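Local structure of CBS domain protein (Shewanella oneidensis, 3LHH) at residues L129-T134 against Q138-V143. The protein binds AMP between the paired CBS domains modelled here, part of a longer membrane protein that may also bind flavin adenine dinucleotide. Numbering follows the deposited sequence.
Sequences LEHFRT and QMVFVV
The Phe132 ring takes Val140 CG1 over one face, a CH-pi contact 4.3 Å from the ring centroid and 27° off the normal, while the backbone N of Met139 sits at its edge. His131 meets the same methyl differently: Val140 CG1 lies at the imidazole edge, near the ring plane, 3.6 Å from His131 CE1. Both rings belong to helix 125-135 of a beta-alpha-beta unit in the second CBS domain, and Val140 to the strand that follows it, 139-143. One valine, described in one of its two conformers, is thus shared by two neighbouring rings of the helix. His131 CG stands anti to the backbone N (chi1 178°), which carries the imidazole out to the strand; its ND1 is buried here without a polar partner. Phe132 also packs on Val153 and on Leu155 and Met158 of helix 155-163, so it lies in the core between helices and sheet. Met139, modelled as selenomethionine, starts its side chain away from the helix and touches the bound AMP, so strand 139-143 presents Val140 to the helix and Met139 to the nucleotide. The second methyl of the valine completes the contact, Val140 CG2 resting 3.6 Å from Phe132 CZ.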
loop_
_atom_site.group_PDB
_atom_site.type_symbol
_atom_site.label_atom_id
_atom_site.label_comp_id
_atom_site.label_asym_id
_atom_site.label_seq_id
_atom_site.Cartn_x
_atom_site.Cartn_y
_atom_site.Cartn_z
ATOM N N LEU A 129 -4.095 15.420 -1.772
ATOM C CA LEU A 129 -3.132 16.018 -0.855
ATOM C C LEU A 129 -3.708 16.217 0.550
ATOM O O LEU A 129 -3.096 15.829 1.551
ATOM C CB LEU A 129 -2.696 17.371 -1.391
ATOM C CG LEU A 129 -1.247 17.529 -1.804
ATOM C CD1 LEU A 129 -0.958 16.607 -2.963
ATOM C CD2 LEU A 129 -1.012 18.953 -2.199
ATOM N N GLU A 130 -4.875 16.848 0.625
ATOM C CA GLU A 130 -5.521 17.070 1.912
ATOM C C GLU A 130 -5.897 15.776 2.617
ATOM O O GLU A 130 -5.807 15.699 3.845
ATOM C CB GLU A 130 -6.762 17.958 1.774
ATOM C CG GLU A 130 -6.476 19.393 2.168
ATOM C CD GLU A 130 -5.595 19.490 3.426
ATOM O OE1 GLU A 130 -5.970 18.911 4.483
ATOM O OE2 GLU A 130 -4.531 20.145 3.349
ATOM N N HIS A 131 -6.320 14.767 1.849
ATOM C CA HIS A 131 -6.608 13.453 2.428
ATOM C C HIS A 131 -5.343 12.889 3.103
ATOM O O HIS A 131 -5.411 12.371 4.219
ATOM C CB HIS A 131 -7.170 12.468 1.388
ATOM C CG HIS A 131 -7.442 11.099 1.941
ATOM N ND1 HIS A 131 -6.472 10.121 2.026
ATOM C CD2 HIS A 131 -8.562 10.562 2.479
ATOM C CE1 HIS A 131 -6.987 9.035 2.573
ATOM N NE2 HIS A 131 -8.252 9.278 2.863
ATOM N N PHE A 132 -4.188 13.017 2.445
ATOM C CA PHE A 132 -2.926 12.554 3.044
ATOM C C PHE A 132 -2.589 13.304 4.341
ATOM O O PHE A 132 -2.240 12.706 5.365
ATOM C CB PHE A 132 -1.750 12.716 2.064
ATOM C CG PHE A 132 -1.548 11.539 1.131
ATOM C CD1 PHE A 132 -1.866 11.636 -0.219
ATOM C CD2 PHE A 132 -1.035 10.346 1.604
ATOM C CE1 PHE A 132 -1.671 10.551 -1.081
ATOM C CE2 PHE A 132 -0.828 9.265 0.751
ATOM C CZ PHE A 132 -1.146 9.375 -0.591
ATOM N N ARG A 133 -2.665 14.622 4.285
ATOM C CA ARG A 133 -2.346 15.437 5.448
ATOM C C ARG A 133 -3.277 15.130 6.634
ATOM O O ARG A 133 -2.821 14.906 7.754
ATOM C CB ARG A 133 -2.404 16.915 5.058
ATOM C CG ARG A 133 -1.467 17.230 3.868
ATOM C CD ARG A 133 -1.284 18.723 3.676
ATOM N NE ARG A 133 -0.728 19.299 4.890
ATOM C CZ ARG A 133 -1.332 20.207 5.638
ATOM N NH1 ARG A 133 -2.517 20.679 5.285
ATOM N NH2 ARG A 133 -0.744 20.645 6.747
ATOM N N THR A 134 -4.577 15.104 6.373
ATOM C CA THR A 134 -5.580 14.781 7.389
ATOM C C THR A 134 -5.367 13.412 8.042
ATOM O O THR A 134 -5.435 13.276 9.263
ATOM C CB THR A 134 -6.991 14.767 6.767
ATOM O OG1 THR A 134 -7.292 16.060 6.235
ATOM C CG2 THR A 134 -8.027 14.385 7.801
ATOM N N GLN A 138 0.694 6.950 4.762
ATOM C CA GLN A 138 1.839 6.905 3.858
ATOM C C GLN A 138 1.395 6.399 2.489
ATOM O O GLN A 138 1.982 6.733 1.471
ATOM C CB GLN A 138 2.946 6.013 4.426
ATOM C CG GLN A 138 3.496 6.476 5.775
ATOM C CD GLN A 138 3.073 5.582 6.931
ATOM O OE1 GLN A 138 1.927 5.129 7.003
ATOM N NE2 GLN A 138 4.003 5.325 7.845
HETATM N N MSE A 139 0.322 5.610 2.487
HETATM C CA MSE A 139 -0.174 4.918 1.303
HETATM C C MSE A 139 -1.711 4.925 1.263
HETATM O O MSE A 139 -2.354 4.666 2.273
HETATM C CB MSE A 139 0.353 3.483 1.375
HETATM C CG MSE A 139 -0.073 2.534 0.302
HETATM SE SE MSE A 139 0.952 0.853 0.496
HETATM C CE MSE A 139 2.725 1.486 -0.014
ATOM N N VAL A 140 -2.297 5.249 0.112
ATOM C CA VAL A 140 -3.751 5.153 -0.065
ATOM C C VAL A 140 -4.066 4.359 -1.328
ATOM O O VAL A 140 -3.305 4.390 -2.305
ATOM C CB VAL A 140 -4.447 6.532 -0.169
ATOM C CG1 VAL A 140 -4.208 7.374 1.082
ATOM C CG2 VAL A 140 -3.982 7.264 -1.416
ATOM N N PHE A 141 -5.180 3.634 -1.298
ATOM C CA PHE A 141 -5.630 2.861 -2.446
ATOM C C PHE A 141 -6.676 3.632 -3.243
ATOM O O PHE A 141 -7.560 4.275 -2.681
ATOM C CB PHE A 141 -6.189 1.513 -1.999
ATOM C CG PHE A 141 -5.181 0.645 -1.294
ATOM C CD1 PHE A 141 -3.995 0.279 -1.921
ATOM C CD2 PHE A 141 -5.417 0.186 -0.009
ATOM C CE1 PHE A 141 -3.064 -0.516 -1.266
ATOM C CE2 PHE A 141 -4.491 -0.621 0.643
ATOM C CZ PHE A 141 -3.315 -0.963 0.020
ATOM N N VAL A 142 -6.573 3.545 -4.559
ATOM C CA VAL A 142 -7.466 4.251 -5.451
ATOM C C VAL A 142 -8.365 3.277 -6.215
ATOM O O VAL A 142 -7.880 2.303 -6.791
ATOM C CB VAL A 142 -6.659 5.086 -6.447
ATOM C CG1 VAL A 142 -7.593 5.872 -7.358
ATOM C CG2 VAL A 142 -5.710 6.025 -5.695
ATOM N N VAL A 143 -9.673 3.539 -6.208
ATOM C CA VAL A 143 -10.637 2.689 -6.911
ATOM C C VAL A 143 -11.350 3.477 -8.005
ATOM O O VAL A 143 -11.449 4.701 -7.919
ATOM C CB VAL A 143 -11.713 2.112 -5.954
ATOM C CG1 VAL A 143 -11.050 1.404 -4.782
ATOM C CG2 VAL A 143 -12.639 3.230 -5.454
#